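Local coordinates for protein putative decarboxylase involved in desferrioxamine biosynthesis (Erwinia amylovora, PDB 5O5C) that probably decarboxylates lysine in desferrioxamine biosynthesis, as a pyridoxal 5'-phosphate-dependent enzyme of the group II decarboxylase family, at residues T41-A46 against G81-A86; H415-A420 against D496-I501. All coordinates share one frame; numbering follows the deposited sequence.

Interaction 1 of 2, residues T41-A46 against G81-A86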
loop_
_atom_site.group_PDB
_atom_site.type_symbol
_atom_site.label_atom_id
_atom_site.label_comp_id
_atom_site.label_asym_id
_atom_site.label_seq_id
_atom_site.Cartn_x
_atom_site.Cartn_y
_atom_site.Cartn_z
ATOM N N THR B 41 0.420 0.522 25.950
ATOM C CA THR B 41 -0.854 0.106 25.332
ATOM C C THR B 41 -1.983 0.416 26.299
ATOM O O THR B 41 -3.040 0.874 25.880
ATOM C CB THR B 41 -0.827 -1.358 24.897
ATOM O OG1 THR B 41 -0.565 -2.171 26.032
ATOM C CG2 THR B 41 0.243 -1.596 23.903
ATOM N N GLU B 42 -1.722 0.269 27.600
ATOM C CA GLU B 42 -2.659 0.673 28.629
ATOM C C GLU B 42 -2.971 2.166 28.617
ATOM O O GLU B 42 -4.140 2.524 28.708
ATOM C CB GLU B 42 -2.204 0.185 30.030
ATOM C CG GLU B 42 -2.508 -1.311 30.154
ATOM C CD GLU B 42 -1.729 -2.024 31.219
ATOM O OE1 GLU B 42 -1.004 -1.373 31.986
ATOM O OE2 GLU B 42 -1.861 -3.267 31.301
ATOM N N GLN B 43 -1.956 3.012 28.436
ATOM C CA GLN B 43 -2.180 4.447 28.305
ATOM C C GLN B 43 -3.077 4.803 27.106
ATOM O O GLN B 43 -3.978 5.613 27.248
ATOM C CB GLN B 43 -0.862 5.214 28.177
ATOM C CG GLN B 43 0.030 5.242 29.416
ATOM C CD GLN B 43 1.377 5.933 29.151
ATOM O OE1 GLN B 43 1.830 6.754 29.959
ATOM N NE2 GLN B 43 2.015 5.608 28.024
ATOM N N VAL B 44 -2.833 4.217 25.928
ATOM C CA VAL B 44 -3.625 4.579 24.737
ATOM C C VAL B 44 -5.088 4.140 24.851
ATOM O O VAL B 44 -6.005 4.853 24.375
ATOM C CB VAL B 44 -2.976 4.054 23.450
ATOM C CG1 VAL B 44 -3.949 4.080 22.267
ATOM C CG2 VAL B 44 -1.687 4.826 23.147
ATOM N N LEU B 45 -5.320 2.975 25.451
ATOM C CA LEU B 45 -6.685 2.528 25.758
ATOM C C LEU B 45 -7.419 3.536 26.680
ATOM O O LEU B 45 -8.599 3.826 26.493
ATOM C CB LEU B 45 -6.666 1.156 26.441
ATOM C CG LEU B 45 -6.247 -0.120 25.724
ATOM C CD1 LEU B 45 -6.341 -1.281 26.723
ATOM C CD2 LEU B 45 -7.110 -0.430 24.513
ATOM N N ALA B 46 -6.719 4.038 27.695
ATOM C CA ALA B 46 -7.266 5.094 28.583
ATOM C C ALA B 46 -7.539 6.391 27.788
ATOM O O ALA B 46 -8.615 6.953 27.850
ATOM C CB ALA B 46 -6.317 5.341 29.742
ATOM N N GLY B 81 9.796 14.656 24.847
ATOM C CA GLY B 81 8.778 14.270 25.799
ATOM C C GLY B 81 8.343 12.822 25.565
ATOM O O GLY B 81 8.181 12.384 24.454
ATOM N N SER B 82 8.155 12.074 26.629
ATOM C CA SER B 82 7.736 10.704 26.535
ATOM C C SER B 82 6.380 10.558 25.827
ATOM O O SER B 82 5.824 11.506 25.250
ATOM C CB SER B 82 7.626 10.197 27.949
ATOM O OG SER B 82 6.774 11.091 28.617
ATOM N N ASN B 83 5.892 9.336 25.831
ATOM C CA ASN B 83 4.570 9.001 25.329
ATOM C C ASN B 83 3.483 9.947 25.857
ATOM O O ASN B 83 2.696 10.449 25.107
ATOM C CB ASN B 83 4.239 7.580 25.747
ATOM C CG ASN B 83 4.980 6.541 24.942
ATOM O OD1 ASN B 83 5.503 6.794 23.829
ATOM N ND2 ASN B 83 4.984 5.361 25.462
ATOM N N GLU B 84 3.510 10.223 27.161
ATOM C CA GLU B 84 2.477 11.004 27.841
ATOM C C GLU B 84 2.441 12.414 27.245
ATOM O O GLU B 84 1.373 12.877 26.880
ATOM C CB GLU B 84 2.701 11.017 29.365
ATOM C CG GLU B 84 2.873 9.621 29.996
ATOM C CD GLU B 84 4.243 8.973 29.697
ATOM O OE1 GLU B 84 5.194 9.718 29.479
ATOM O OE2 GLU B 84 4.394 7.743 29.645
ATOM N N ALA B 85 3.604 13.042 27.057
ATOM C CA ALA B 85 3.727 14.334 26.350
ATOM C C ALA B 85 3.338 14.310 24.848
ATOM O O ALA B 85 2.689 15.215 24.375
ATOM C CB ALA B 85 5.128 14.891 26.504
ATOM N N ALA B 86 3.772 13.319 24.080
ATOM C CA ALA B 86 3.382 13.271 22.626
ATOM C C ALA B 86 1.868 13.093 22.514
ATOM O O ALA B 86 1.222 13.775 21.741
ATOM C CB ALA B 86 4.128 12.154 21.912
#
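Gln-43 reaches from helix 34-53 to Asn-83 and Glu-84 in the first turn of helix 83-95. The nearest CA atoms, Gln-43 CA and Glu-84 CA, are 8.1 Å apart, and side chains make the contact. The Gln-43 chain is extended beyond CG (chi2 175°), and this carries its amide across the gap. Glu-84 instead bends at chi2 (74°), so that the methylene CG and one carboxylate oxygen, OE2, come alongside the amide, although its CB does not face the other helix. Gln-43 CD lies 3.6 Å from Glu-84 OE2 and 4.1 Å from Glu-84 CG, so the amide meets both the carboxylate and the methylene next to it. The two planar groups are turned 55° apart. The same amide also lies against the Asn-83 side chain, which it crosses at about a right angle. Helix 34-53 meets the second subunit as well: Thr-41 O accepts a hydrogen bond from Gln-123 of that subunit, consistent with the N-terminal helical region of this family helping to form the dimer. With only 111 Å² buried and polar groups meeting, the chemistry implies a small polar contact at the surface, a neutral amide beside a probably charged carboxylate.

Interaction 2 of 2, residues H415-A420 against D496-I501; sequences HQLLNA and DVIALI
Leu-418 and Ile-498 have the nearest CA atoms of segments 415-420 and 496-501, 7.4 Å apart. Both segments are helical by their own bonding: Asn-419 N bonds to His-415 O at 3.0 Å, and Ile-501 N to Val-497 O at 2.8 Å. No hydrogen bond passes between them, and what joins them is aliphatic contact. Ile-498 supplies the reaching group. Its CB faces the other helix, and CG1 is anti to the carbonyl carbon (chi1 -64°) with chi2 extended at 173°, which sends the CD1 methyl outward as the leading atom. CD1 lies 3.5 Å from Leu-418 CD2 and 3.8 Å from Leu-417 CB, so one methyl touches two successive residues. Leu-418 CD2 also lies 3.6 Å from Ile-498 CG1, and thus rests alongside the isoleucine branch as well as against its end. The CB of Leu-418 does not face helix 491-510, but its CD2 end comes nearer, whereas Leu-417 is met at its CB. Beyond the pair, Leu-418 and Ile-501 both touch Phe-437 of strand 434-439, and Val-497 and Ile-501 touch Phe-482 of strand 477-483. Both helices pack on the four-stranded antiparallel sheet, a two-layer helix-on-sheet arrangement consistent with the small C-terminal domain of fold type I pyridoxal phosphate enzymes.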
loop_
_atom_site.group_PDB
_atom_site.type_symbol
_atom_site.label_atom_id
_atom_site.label_comp_id
_atom_site.label_asym_id
_atom_site.label_seq_id
_atom_site.Cartn_x
_atom_site.Cartn_y
_atom_site.Cartn_z
ATOM N N HIS B 415 -34.055 6.491 1.382
ATOM C CA HIS B 415 -34.652 6.812 0.096
ATOM C C HIS B 415 -36.127 7.178 0.255
ATOM O O HIS B 415 -36.588 8.157 -0.340
ATOM C CB HIS B 415 -34.551 5.653 -0.883
ATOM C CG HIS B 415 -35.236 5.928 -2.181
ATOM N ND1 HIS B 415 -36.367 5.249 -2.589
ATOM C CD2 HIS B 415 -34.982 6.852 -3.133
ATOM C CE1 HIS B 415 -36.770 5.730 -3.752
ATOM N NE2 HIS B 415 -35.949 6.710 -4.100
ATOM N N GLN B 416 -36.850 6.389 1.065
ATOM C CA GLN B 416 -38.217 6.714 1.400
ATOM C C GLN B 416 -38.315 8.093 2.026
ATOM O O GLN B 416 -39.086 8.907 1.534
ATOM C CB GLN B 416 -38.880 5.644 2.274
ATOM C CG GLN B 416 -39.151 4.365 1.517
ATOM C CD GLN B 416 -39.837 3.298 2.363
ATOM O OE1 GLN B 416 -39.546 3.130 3.552
ATOM N NE2 GLN B 416 -40.765 2.567 1.741
ATOM N N LEU B 417 -37.509 8.388 3.036
ATOM C CA LEU B 417 -37.586 9.694 3.741
ATOM C C LEU B 417 -37.194 10.901 2.905
ATOM O O LEU B 417 -37.716 11.998 3.134
ATOM C CB LEU B 417 -36.669 9.723 4.943
ATOM C CG LEU B 417 -36.855 8.764 6.082
ATOM C CD1 LEU B 417 -35.613 8.812 6.961
ATOM C CD2 LEU B 417 -38.123 9.104 6.839
ATOM N N LEU B 418 -36.219 10.712 2.013
ATOM C CA LEU B 418 -35.763 11.740 1.096
ATOM C C LEU B 418 -36.839 12.063 0.052
ATOM O O LEU B 418 -37.108 13.252 -0.205
ATOM C CB LEU B 418 -34.451 11.335 0.388
ATOM C CG LEU B 418 -33.196 11.244 1.288
ATOM C CD1 LEU B 418 -32.052 10.673 0.509
ATOM C CD2 LEU B 418 -32.768 12.555 1.884
ATOM N N ASN B 419 -37.438 11.014 -0.524
ATOM C CA ASN B 419 -38.439 11.148 -1.580
ATOM C C ASN B 419 -39.696 11.801 -1.024
ATOM O O ASN B 419 -40.182 12.768 -1.564
ATOM C CB ASN B 419 -38.757 9.774 -2.204
ATOM C CG ASN B 419 -39.490 9.881 -3.523
ATOM O OD1 ASN B 419 -39.169 10.735 -4.373
ATOM N ND2 ASN B 419 -40.472 9.011 -3.717
ATOM N N ALA B 420 -40.190 11.270 0.088
ATOM C CA ALA B 420 -41.232 11.906 0.885
ATOM C C ALA B 420 -41.098 13.451 0.996
ATOM O O ALA B 420 -42.102 14.168 0.944
ATOM C CB ALA B 420 -41.262 11.263 2.265
ATOM N N ASP B 496 -32.582 13.352 11.278
ATOM C CA ASP B 496 -31.814 14.498 11.768
ATOM C C ASP B 496 -31.034 15.199 10.654
ATOM O O ASP B 496 -31.083 16.457 10.532
ATOM C CB ASP B 496 -30.863 14.049 12.907
ATOM C CG ASP B 496 -31.586 13.809 14.228
ATOM O OD1 ASP B 496 -32.787 14.109 14.340
ATOM O OD2 ASP B 496 -30.959 13.343 15.192
ATOM N N VAL B 497 -30.346 14.394 9.826
ATOM C CA VAL B 497 -29.350 14.911 8.862
ATOM C C VAL B 497 -30.124 15.566 7.709
ATOM O O VAL B 497 -29.818 16.687 7.285
ATOM C CB VAL B 497 -28.358 13.821 8.376
ATOM C CG1 VAL B 497 -27.288 14.400 7.457
ATOM C CG2 VAL B 497 -27.640 13.160 9.540
ATOM N N ILE B 498 -31.173 14.905 7.277
ATOM C CA ILE B 498 -32.109 15.514 6.345
ATOM C C ILE B 498 -32.562 16.888 6.821
ATOM O O ILE B 498 -32.610 17.784 6.008
ATOM C CB ILE B 498 -33.332 14.646 6.071
ATOM C CG1 ILE B 498 -32.883 13.368 5.378
ATOM C CG2 ILE B 498 -34.328 15.419 5.211
ATOM C CD1 ILE B 498 -33.979 12.341 5.207
ATOM N N ALA B 499 -32.855 17.053 8.120
ATOM C CA ALA B 499 -33.354 18.336 8.655
ATOM C C ALA B 499 -32.288 19.416 8.637
ATOM O O ALA B 499 -32.564 20.606 8.394
ATOM C CB ALA B 499 -33.883 18.160 10.070
ATOM N N LEU B 500 -31.061 18.989 8.931
ATOM C CA LEU B 500 -29.873 19.811 8.786
ATOM C C LEU B 500 -29.647 20.275 7.345
ATOM O O LEU B 500 -29.433 21.450 7.072
ATOM C CB LEU B 500 -28.668 19.002 9.275
ATOM C CG LEU B 500 -27.509 19.757 9.875
ATOM C CD1 LEU B 500 -27.975 20.616 11.036
ATOM C CD2 LEU B 500 -26.463 18.740 10.324
ATOM N N ILE B 501 -29.724 19.346 6.422
ATOM C CA ILE B 501 -29.644 19.676 5.013
ATOM C C ILE B 501 -30.688 20.734 4.629
ATOM O O ILE B 501 -30.326 21.746 4.016
ATOM C CB ILE B 501 -29.799 18.426 4.169
ATOM C CG1 ILE B 501 -28.526 17.566 4.277
ATOM C CG2 ILE B 501 -30.037 18.721 2.707
ATOM C CD1 ILE B 501 -28.798 16.156 3.843
#

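In the fold
Interaction 1 closes before interaction 2 opens along the chain, and the two share no helix or strand. Their centres are 42 Å apart and their nearest atoms about 26 Å, so neither touches the other. Interaction 1 joins helices 34-53 and 83-95 in the N-terminal region, where helix 34-53 also packs on the second subunit. Interaction 2 joins helices 397-420 and 491-510 beside the antiparallel sheet that includes strands 434-439 and 477-483, and no other chain touches its segments. The seven-stranded mixed sheet falls between them in sequence. Both contacts lie away from the cofactor residues; one is polar and at the surface, the other aliphatic and mostly buried.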